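Local coordinates for protein acetyltransferase, GNAT family (Enterococcus faecalis, PDB 1U6M) that probably transfers an acyl group from a coenzyme A thioester to an acceptor that remains unidentified, at residues P50-G55 with I82-L87; E67-A72 with E122-M127; L151-D156 with N183-E188. All coordinates share one frame; numbering follows the deposited sequence.

Contact 1. Residues P50-G55 with I82-L87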
loop_
_atom_site.group_PDB
_atom_site.type_symbol
_atom_site.label_atom_id
_atom_site.label_comp_id
_atom_site.label_asym_id
_atom_site.label_seq_id
_atom_site.Cartn_x
_atom_site.Cartn_y
_atom_site.Cartn_z
ATOM N N PRO A 50 -9.037 6.793 -9.515
ATOM C CA PRO A 50 -7.955 6.131 -10.275
ATOM C C PRO A 50 -6.539 6.349 -9.731
ATOM O O PRO A 50 -5.701 5.385 -9.718
ATOM C CB PRO A 50 -8.078 6.797 -11.648
ATOM C CG PRO A 50 -9.609 6.987 -11.795
ATOM C CD PRO A 50 -9.954 7.544 -10.420
ATOM N N THR A 51 -6.306 7.594 -9.283
ATOM C CA THR A 51 -5.014 8.089 -8.788
ATOM C C THR A 51 -4.807 7.967 -7.267
ATOM O O THR A 51 -3.697 8.207 -6.766
ATOM C CB THR A 51 -4.762 9.585 -9.169
ATOM O OG1 THR A 51 -5.620 10.430 -8.422
ATOM C CG2 THR A 51 -5.013 9.880 -10.673
ATOM N N TYR A 52 -5.830 7.590 -6.519
ATOM C CA TYR A 52 -5.654 7.464 -5.062
ATOM C C TYR A 52 -4.597 6.388 -4.695
ATOM O O TYR A 52 -4.495 5.346 -5.375
ATOM C CB TYR A 52 -7.004 7.191 -4.377
ATOM C CG TYR A 52 -6.888 7.101 -2.879
ATOM C CD1 TYR A 52 -6.254 8.134 -2.153
ATOM C CD2 TYR A 52 -7.439 6.005 -2.165
ATOM C CE1 TYR A 52 -6.095 8.053 -0.773
ATOM C CE2 TYR A 52 -7.289 5.926 -0.748
ATOM C CZ TYR A 52 -6.618 6.978 -0.079
ATOM O OH TYR A 52 -6.449 6.947 1.294
ATOM N N ARG A 53 -3.813 6.665 -3.648
ATOM C CA ARG A 53 -2.890 5.715 -3.036
ATOM C C ARG A 53 -3.442 4.268 -3.015
ATOM O O ARG A 53 -2.775 3.317 -3.445
ATOM C CB ARG A 53 -2.555 6.160 -1.631
ATOM C CG ARG A 53 -1.458 5.298 -0.987
ATOM C CD ARG A 53 -1.227 5.765 0.468
ATOM N NE ARG A 53 -0.580 7.088 0.510
ATOM C CZ ARG A 53 0.749 7.262 0.574
ATOM N NH1 ARG A 53 1.579 6.230 0.600
ATOM N NH2 ARG A 53 1.268 8.479 0.594
ATOM N N TYR A 54 -4.672 4.126 -2.546
ATOM C CA TYR A 54 -5.336 2.855 -2.463
ATOM C C TYR A 54 -6.467 2.782 -3.432
ATOM O O TYR A 54 -7.456 2.141 -3.129
ATOM C CB TYR A 54 -5.872 2.626 -1.017
ATOM C CG TYR A 54 -4.768 2.709 0.013
ATOM C CD1 TYR A 54 -3.719 1.780 0.033
ATOM C CD2 TYR A 54 -4.748 3.706 0.974
ATOM C CE1 TYR A 54 -2.671 1.859 1.007
ATOM C CE2 TYR A 54 -3.685 3.784 1.917
ATOM C CZ TYR A 54 -2.680 2.859 1.907
ATOM O OH TYR A 54 -1.665 2.930 2.834
ATOM N N GLY A 55 -6.358 3.465 -4.574
ATOM C CA GLY A 55 -7.332 3.331 -5.638
ATOM C C GLY A 55 -7.353 1.885 -6.089
ATOM O O GLY A 55 -6.294 1.260 -6.143
ATOM N N ILE A 82 0.933 12.956 -5.849
ATOM C CA ILE A 82 -0.464 13.132 -6.180
ATOM C C ILE A 82 -1.441 12.111 -5.542
ATOM O O ILE A 82 -2.672 12.229 -5.756
ATOM C CB ILE A 82 -0.711 13.274 -7.738
ATOM C CG1 ILE A 82 -0.216 12.059 -8.550
ATOM C CG2 ILE A 82 -0.009 14.479 -8.266
ATOM C CD1 ILE A 82 -1.342 11.087 -8.996
ATOM N N ILE A 83 -0.922 11.141 -4.758
ATOM C CA ILE A 83 -1.705 9.936 -4.378
ATOM C C ILE A 83 -2.740 10.127 -3.236
ATOM O O ILE A 83 -3.763 9.432 -3.157
ATOM C CB ILE A 83 -0.770 8.659 -4.121
ATOM C CG1 ILE A 83 0.342 8.991 -3.122
ATOM C CG2 ILE A 83 -0.318 8.013 -5.503
ATOM C CD1 ILE A 83 1.212 7.826 -2.734
ATOM N N ASP A 84 -2.470 11.100 -2.383
ATOM C CA ASP A 84 -3.323 11.420 -1.219
ATOM C C ASP A 84 -4.395 12.461 -1.458
ATOM O O ASP A 84 -5.336 12.570 -0.640
ATOM C CB ASP A 84 -2.482 11.806 -0.017
ATOM C CG ASP A 84 -1.682 10.599 0.557
ATOM O OD1 ASP A 84 -2.209 9.442 0.610
ATOM O OD2 ASP A 84 -0.523 10.824 0.962
ATOM N N GLU A 85 -4.276 13.182 -2.585
ATOM C CA GLU A 85 -5.253 14.202 -2.997
ATOM C C GLU A 85 -6.690 13.700 -2.982
ATOM O O GLU A 85 -7.517 14.363 -2.395
ATOM C CB GLU A 85 -4.988 14.837 -4.389
ATOM C CG GLU A 85 -3.618 15.473 -4.601
ATOM C CD GLU A 85 -3.494 16.183 -5.972
ATOM O OE1 GLU A 85 -4.462 16.153 -6.775
ATOM O OE2 GLU A 85 -2.457 16.791 -6.241
ATOM N N PRO A 86 -6.996 12.568 -3.671
ATOM C CA PRO A 86 -8.366 12.022 -3.591
ATOM C C PRO A 86 -8.991 11.919 -2.182
ATOM O O PRO A 86 -10.185 12.247 -2.039
ATOM C CB PRO A 86 -8.224 10.661 -4.285
ATOM C CG PRO A 86 -7.189 10.960 -5.382
ATOM C CD PRO A 86 -6.174 11.769 -4.621
ATOM N N LEU A 87 -8.215 11.490 -1.176
ATOM C CA LEU A 87 -8.751 11.393 0.205
ATOM C C LEU A 87 -9.055 12.801 0.777
ATOM O O LEU A 87 -10.035 12.973 1.478
ATOM C CB LEU A 87 -7.791 10.682 1.182
ATOM C CG LEU A 87 -8.352 9.773 2.285
ATOM C CD1 LEU A 87 -7.505 9.614 3.638
ATOM C CD2 LEU A 87 -9.892 9.813 2.542
HETATM O O HOH W 1 -4.459 12.514 -7.670
HETATM O O HOH W 2 -4.126 8.235 2.118
#
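The Arg53 guanidinium has the methyl CD1 of Ile83 over the centre of one face, 3.4 Å from CZ, and the carboxylate of Asp84 at its edge, the two planes only 22° apart. The Tyr52 ring carries Arg53 CB and Tyr54 N toward the rim of one face, while Pro86 CB and Leu87 CB approach it obliquely; Arg53 CG sits over the centre of the Tyr54 ring. Tyr52, Arg53 and Tyr54 belong to a type I beta turn, Tyr52 to Gly55, that precedes strand 59-64 of the GNAT fold and packs against residues 82-87, which lead into helix 85-93. The salt bridge is bidentate and side-on: Arg53 NE reaches Asp84 OD1 on its syn lone pair at 2.9 Å, nearly straight at 175°, and NH2 reaches OD2 at 3.0 Å from above the carboxylate plane. A bend at chi3 (-70°) swings the otherwise extended arginine into place. Its NH1 turns to Asp116 of strand 112-120, and Phe103 adds a cation-pi contact, so three guanidinium nitrogens are engaged in this buried site. Glu105 lies close to Asp84, and the arginine would offset that repulsion. Backbone joins backbone where Arg53 N donates to Ile83 O at 2.8 Å. One water bridges Tyr52 OH and Asp84 OD1, donating to OD1 at 2.7 Å.

Contact 2. Residues E67-A72 with E122-M127. With SO4 (sulfate ion), chain E.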
loop_
_atom_site.group_PDB
_atom_site.type_symbol
_atom_site.label_atom_id
_atom_site.label_comp_id
_atom_site.label_asym_id
_atom_site.label_seq_id
_atom_site.Cartn_x
_atom_site.Cartn_y
_atom_site.Cartn_z
ATOM N N GLU A 67 -13.128 -14.553 -1.154
ATOM C CA GLU A 67 -13.146 -13.415 -0.282
ATOM C C GLU A 67 -11.767 -12.728 -0.382
ATOM O O GLU A 67 -10.762 -13.420 -0.466
ATOM C CB GLU A 67 -13.364 -13.966 1.115
ATOM C CG GLU A 67 -13.273 -12.972 2.229
ATOM C CD GLU A 67 -14.407 -13.182 3.184
ATOM O OE1 GLU A 67 -15.356 -12.361 3.161
ATOM O OE2 GLU A 67 -14.354 -14.206 3.912
ATOM N N VAL A 68 -11.731 -11.392 -0.355
ATOM C CA VAL A 68 -10.489 -10.592 -0.283
ATOM C C VAL A 68 -9.657 -10.901 0.966
ATOM O O VAL A 68 -10.056 -10.541 2.081
ATOM C CB VAL A 68 -10.758 -9.068 -0.428
ATOM C CG1 VAL A 68 -9.437 -8.258 -0.384
ATOM C CG2 VAL A 68 -11.500 -8.770 -1.758
ATOM N N ALA A 69 -8.513 -11.577 0.796
ATOM C CA ALA A 69 -7.724 -12.043 1.925
ATOM C C ALA A 69 -6.490 -11.175 2.196
ATOM O O ALA A 69 -5.927 -11.196 3.308
ATOM C CB ALA A 69 -7.349 -13.490 1.743
ATOM N N GLY A 70 -6.056 -10.437 1.170
ATOM C CA GLY A 70 -4.811 -9.639 1.198
ATOM C C GLY A 70 -4.783 -8.766 -0.072
ATOM O O GLY A 70 -5.426 -9.084 -1.092
ATOM N N ILE A 71 -4.051 -7.653 0.008
ATOM C CA ILE A 71 -3.878 -6.747 -1.109
ATOM C C ILE A 71 -2.395 -6.355 -1.198
ATOM O O ILE A 71 -1.700 -6.302 -0.198
ATOM C CB ILE A 71 -4.779 -5.478 -0.947
ATOM C CG1 ILE A 71 -4.376 -4.608 0.276
ATOM C CG2 ILE A 71 -6.278 -5.872 -0.995
ATOM C CD1 ILE A 71 -5.292 -3.370 0.478
ATOM N N ALA A 72 -1.927 -6.101 -2.407
ATOM C CA ALA A 72 -0.607 -5.560 -2.661
ATOM C C ALA A 72 -0.906 -4.264 -3.359
ATOM O O ALA A 72 -1.673 -4.251 -4.349
ATOM C CB ALA A 72 0.170 -6.454 -3.598
ATOM N N GLU A 122 -6.277 -10.278 8.974
ATOM C CA GLU A 122 -5.957 -10.954 10.249
ATOM C C GLU A 122 -6.548 -12.358 10.324
ATOM O O GLU A 122 -5.921 -13.245 10.893
ATOM C CB GLU A 122 -6.469 -10.127 11.489
ATOM N N ARG A 123 -7.736 -12.571 9.752
ATOM C CA ARG A 123 -8.285 -13.917 9.700
ATOM C C ARG A 123 -7.468 -14.901 8.820
ATOM O O ARG A 123 -7.712 -16.131 8.887
ATOM C CB ARG A 123 -9.713 -13.868 9.187
ATOM C CG ARG A 123 -10.689 -13.179 10.089
ATOM C CD ARG A 123 -12.065 -13.179 9.432
ATOM N NE ARG A 123 -12.097 -12.324 8.255
ATOM C CZ ARG A 123 -12.794 -12.568 7.143
ATOM N NH1 ARG A 123 -13.525 -13.690 7.015
ATOM N NH2 ARG A 123 -12.729 -11.674 6.141
ATOM N N PHE A 124 -6.546 -14.391 7.973
ATOM C CA PHE A 124 -5.842 -15.255 7.013
ATOM C C PHE A 124 -4.339 -15.200 7.169
ATOM O O PHE A 124 -3.618 -15.332 6.204
ATOM C CB PHE A 124 -6.264 -14.949 5.579
ATOM C CG PHE A 124 -7.755 -15.047 5.353
ATOM C CD1 PHE A 124 -8.396 -16.276 5.379
ATOM C CD2 PHE A 124 -8.515 -13.926 5.124
ATOM C CE1 PHE A 124 -9.762 -16.374 5.170
ATOM C CE2 PHE A 124 -9.866 -14.015 4.903
ATOM C CZ PHE A 124 -10.489 -15.225 4.937
ATOM N N ARG A 125 -3.864 -14.963 8.385
ATOM C CA ARG A 125 -2.450 -14.916 8.639
ATOM C C ARG A 125 -1.923 -16.313 8.655
ATOM O O ARG A 125 -2.631 -17.267 9.045
ATOM C CB ARG A 125 -2.108 -14.251 9.990
ATOM C CG ARG A 125 -2.537 -12.766 10.193
ATOM C CD ARG A 125 -2.408 -11.875 8.922
ATOM N NE ARG A 125 -1.010 -11.786 8.531
ATOM C CZ ARG A 125 -0.150 -10.871 8.980
ATOM N NH1 ARG A 125 -0.534 -9.911 9.825
ATOM N NH2 ARG A 125 1.099 -10.905 8.556
ATOM N N GLY A 126 -0.664 -16.441 8.251
ATOM C CA GLY A 126 0.058 -17.676 8.467
ATOM C C GLY A 126 -0.187 -18.607 7.313
ATOM O O GLY A 126 0.199 -19.759 7.397
ATOM N N MET A 127 -0.799 -18.103 6.236
ATOM C CA MET A 127 -1.127 -18.893 5.031
ATOM C C MET A 127 -0.301 -18.575 3.791
ATOM O O MET A 127 -0.631 -19.002 2.716
ATOM C CB MET A 127 -2.611 -18.824 4.678
ATOM C CG MET A 127 -3.572 -19.087 5.847
ATOM S SD MET A 127 -5.311 -18.711 5.556
ATOM C CE MET A 127 -5.544 -18.993 3.883
HETATM O O2 SO4 E . 1.521 -12.564 6.123
HETATM O O3 SO4 E . 1.404 -13.930 4.908
HETATM O O4 SO4 E . 0.915 -13.870 6.511
#
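One hydrogen bond grips Glu67 OE2, the best-held polar atom between strand 67-76 and the 122-127 loop: Arg123 NH1 donates to it at 3.3 Å. This salt bridge is long and poorly aligned on the acceptor side. The donor stands 62° out of the carboxylate plane, although OE2 stays near the guanidinium plane, and the two flat groups are turned almost perpendicular. Arg123 reaches across by a bend at chi3, with CG anti to the carbonyl carbon, and Glu67 bends at chi2 to meet it.

Next to the ionic pair lies an apolar contact. Phe124 lays CD2 obliquely against Ala69 CB, 3.6 Å away. Arg123 wraps around the same ring: its CB lies over the centre of one ring face, and Phe124 CE2 comes over the middle of the guanidinium. Met127 SD lies at the edge of the ring, in its plane, and His64 of strand 59-64 and Ile129 of helix 129-135 also touch it.

The loop matches the R-x-x-G-x-G signature of GNAT enzymes, which begins here with Arg125 and leads into helix 129-135; in relatives it holds the pyrophosphate of coenzyme A. A sulfate, probably from the crystallisation liquor, is bound by the loop. Arg125 NH2 donates to its O2 at 3.0 Å, while O4 receives two weak bonds, from Arg125 NE and from Gly126 N, both 3.5 Å long. Gly126 has a positive phi (88°), which suits glycine.

A modest surface salt bridge and a phenylalanine thus join the loop to the sheet, while Arg125 and Gly126 N offer donors to an anion, consistent with phosphate binding.

Contact 3. Residues L151-D156 with N183-E188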
loop_
_atom_site.group_PDB
_atom_site.type_symbol
_atom_site.label_atom_id
_atom_site.label_comp_id
_atom_site.label_asym_id
_atom_site.label_seq_id
_atom_site.Cartn_x
_atom_site.Cartn_y
_atom_site.Cartn_z
ATOM N N LEU A 151 11.094 -0.962 -2.551
ATOM C CA LEU A 151 10.355 -1.047 -1.280
ATOM C C LEU A 151 11.203 -0.506 -0.140
ATOM O O LEU A 151 12.444 -0.360 -0.289
ATOM C CB LEU A 151 9.862 -2.506 -0.977
ATOM C CG LEU A 151 10.821 -3.705 -0.807
ATOM C CD1 LEU A 151 11.565 -3.629 0.524
ATOM C CD2 LEU A 151 10.103 -5.006 -0.917
ATOM N N ASN A 152 10.570 -0.193 0.990
ATOM C CA ASN A 152 11.328 0.173 2.175
ATOM C C ASN A 152 11.019 -0.876 3.233
ATOM O O ASN A 152 9.846 -1.265 3.374
ATOM C CB ASN A 152 10.909 1.534 2.741
ATOM C CG ASN A 152 11.236 2.681 1.818
ATOM O OD1 ASN A 152 12.354 2.864 1.430
ATOM N ND2 ASN A 152 10.234 3.433 1.442
ATOM N N VAL A 153 12.057 -1.337 3.941
ATOM C CA VAL A 153 11.906 -2.229 5.111
ATOM C C VAL A 153 12.562 -1.559 6.305
ATOM O O VAL A 153 13.739 -1.204 6.266
ATOM C CB VAL A 153 12.728 -3.591 5.062
ATOM C CG1 VAL A 153 11.912 -4.696 5.604
ATOM C CG2 VAL A 153 13.242 -3.915 3.762
ATOM N N ASP A 154 11.809 -1.484 7.388
ATOM C CA ASP A 154 12.328 -1.008 8.659
ATOM C C ASP A 154 13.539 -1.818 9.093
ATOM O O ASP A 154 13.517 -3.071 9.035
ATOM C CB ASP A 154 11.217 -1.085 9.700
ATOM C CG ASP A 154 11.404 -0.076 10.827
ATOM O OD1 ASP A 154 12.514 -0.043 11.467
ATOM O OD2 ASP A 154 10.433 0.690 11.047
ATOM N N PHE A 155 14.595 -1.097 9.484
ATOM C CA PHE A 155 15.826 -1.646 10.109
ATOM C C PHE A 155 15.579 -2.694 11.185
ATOM O O PHE A 155 16.383 -3.588 11.382
ATOM C CB PHE A 155 16.625 -0.510 10.765
ATOM C CG PHE A 155 17.618 0.166 9.851
ATOM C CD1 PHE A 155 18.593 1.010 10.386
ATOM C CD2 PHE A 155 17.588 -0.036 8.472
ATOM C CE1 PHE A 155 19.517 1.659 9.557
ATOM C CE2 PHE A 155 18.507 0.604 7.630
ATOM C CZ PHE A 155 19.478 1.451 8.176
ATOM N N ASP A 156 14.465 -2.547 11.888
ATOM C CA ASP A 156 14.093 -3.432 12.957
ATOM C C ASP A 156 13.145 -4.552 12.473
ATOM O O ASP A 156 12.401 -5.166 13.234
ATOM C CB ASP A 156 13.520 -2.588 14.112
ATOM C CG ASP A 156 12.057 -2.166 13.902
ATOM O OD1 ASP A 156 11.401 -2.572 12.903
ATOM O OD2 ASP A 156 11.550 -1.417 14.775
ATOM N N ASN A 183 15.755 0.396 5.138
ATOM C CA ASN A 183 16.510 -0.008 3.929
ATOM C C ASN A 183 15.626 0.106 2.684
ATOM O O ASN A 183 14.560 -0.527 2.603
ATOM C CB ASN A 183 17.003 -1.476 4.011
ATOM C CG ASN A 183 18.007 -1.706 5.130
ATOM O OD1 ASN A 183 19.147 -1.268 5.034
ATOM N ND2 ASN A 183 17.586 -2.426 6.195
ATOM N N HIS A 184 16.073 0.864 1.690
ATOM C CA HIS A 184 15.348 0.868 0.432
ATOM C C HIS A 184 16.014 -0.186 -0.424
ATOM O O HIS A 184 17.233 -0.163 -0.584
ATOM C CB HIS A 184 15.327 2.242 -0.233
ATOM C CG HIS A 184 14.309 2.378 -1.326
ATOM N ND1 HIS A 184 14.554 1.988 -2.633
ATOM C CD2 HIS A 184 13.045 2.868 -1.315
ATOM C CE1 HIS A 184 13.483 2.232 -3.375
ATOM N NE2 HIS A 184 12.555 2.766 -2.601
ATOM N N MET A 185 15.206 -1.145 -0.904
ATOM C CA MET A 185 15.662 -2.281 -1.661
ATOM C C MET A 185 15.002 -2.263 -3.049
ATOM O O MET A 185 13.920 -1.717 -3.221
ATOM C CB MET A 185 15.342 -3.582 -0.926
ATOM C CG MET A 185 15.809 -3.671 0.570
ATOM S SD MET A 185 15.409 -5.293 1.355
ATOM C CE MET A 185 16.759 -6.273 0.657
ATOM N N GLN A 186 15.674 -2.786 -4.063
ATOM C CA GLN A 186 15.076 -2.880 -5.386
ATOM C C GLN A 186 15.353 -4.219 -5.960
ATOM O O GLN A 186 16.320 -4.861 -5.605
ATOM C CB GLN A 186 15.635 -1.830 -6.329
ATOM C CG GLN A 186 15.302 -0.426 -5.894
ATOM C CD GLN A 186 15.614 0.605 -6.943
ATOM O OE1 GLN A 186 14.955 1.620 -7.017
ATOM N NE2 GLN A 186 16.611 0.333 -7.764
ATOM N N LYS A 187 14.503 -4.634 -6.869
ATOM C CA LYS A 187 14.680 -5.862 -7.579
ATOM C C LYS A 187 14.521 -5.513 -9.028
ATOM O O LYS A 187 13.578 -4.846 -9.392
ATOM C CB LYS A 187 13.584 -6.837 -7.166
ATOM C CG LYS A 187 13.585 -8.068 -7.967
ATOM C CD LYS A 187 12.461 -9.003 -7.604
ATOM C CE LYS A 187 12.559 -10.256 -8.516
ATOM N NZ LYS A 187 11.527 -11.122 -8.077
ATOM N N GLU A 188 15.441 -5.966 -9.857
ATOM C CA GLU A 188 15.368 -5.720 -11.294
ATOM C C GLU A 188 14.229 -6.510 -11.974
ATOM O O GLU A 188 13.909 -7.638 -11.603
ATOM C CB GLU A 188 16.723 -6.011 -11.960
ATOM C CG GLU A 188 17.827 -4.957 -11.696
ATOM C CD GLU A 188 19.227 -5.350 -12.308
ATOM O OE1 GLU A 188 19.314 -6.417 -13.009
ATOM O OE2 GLU A 188 20.223 -4.583 -12.078
#
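Met185 rises from its strand with CB 4.0 Å from Leu151 CD1, the two side chains running side by side; CG then passes Val153 CG2, and SD closes on that same methyl at 3.5 Å. The chain is extended at chi2 and bends at chi3, so that CE leads away from strand 148-154. The setting is the C-terminal part of the GNAT sheet, where strand 180-188 is inserted antiparallel between strands 148-154 and 170-177. Leu151 and Val153 share their sheet face with Met185 and Asn183, and Tyr164 of helix 158-165 packs on both Leu151 and Val153.

Two hydrogen-bonded pairs, Leu151 with Met185 and Val153 with Asn183, flank the non-hydrogen-bonded pair of Asn152 and His184. Each outer pair is tied by two backbone bonds; the shortest, Asn183 N to Val153 O, is 2.8 Å. Between them, His184 CA and Asn152 CA each send a C-H to a carbonyl opposite. The His184 imidazole, on the side of the sheet bearing Asn152, has the backbone oxygen of Leu151 over one ring face, offset toward the rim. Asn152 ND2 is satisfied by the carbonyl of Glu107, whereas its buried OD1 has no partner in the model. Beyond the strand the chain folds into an Asx turn: Asp156 N donates at 172° to the anti lone pair of Asp154 OD1, 3.2 Å away.

The three contacts are well separated, with centres 22 to 23 Å apart. Contacts 2 and 3 reach the same sheet, where strand 112-120 lies between strands 67-76 (contact 2) and 148-154 (contact 3). In GNAT enzymes the acyl-CoA is held in the splay between the strands equivalent to 112-120 and 148-154; contact 2 then lies at its probable pyrophosphate site, and the Leu151 side chain of contact 3 is about 4 Å from a further bound sulfate, probably from the crystallisation liquor, though such ions often mark pockets. Contact 1 lies across the chain's centre from both, yet is tied to strand 112-120. Its nearest atoms are about 5 Å from contact 2 and 9 Å from contact 3.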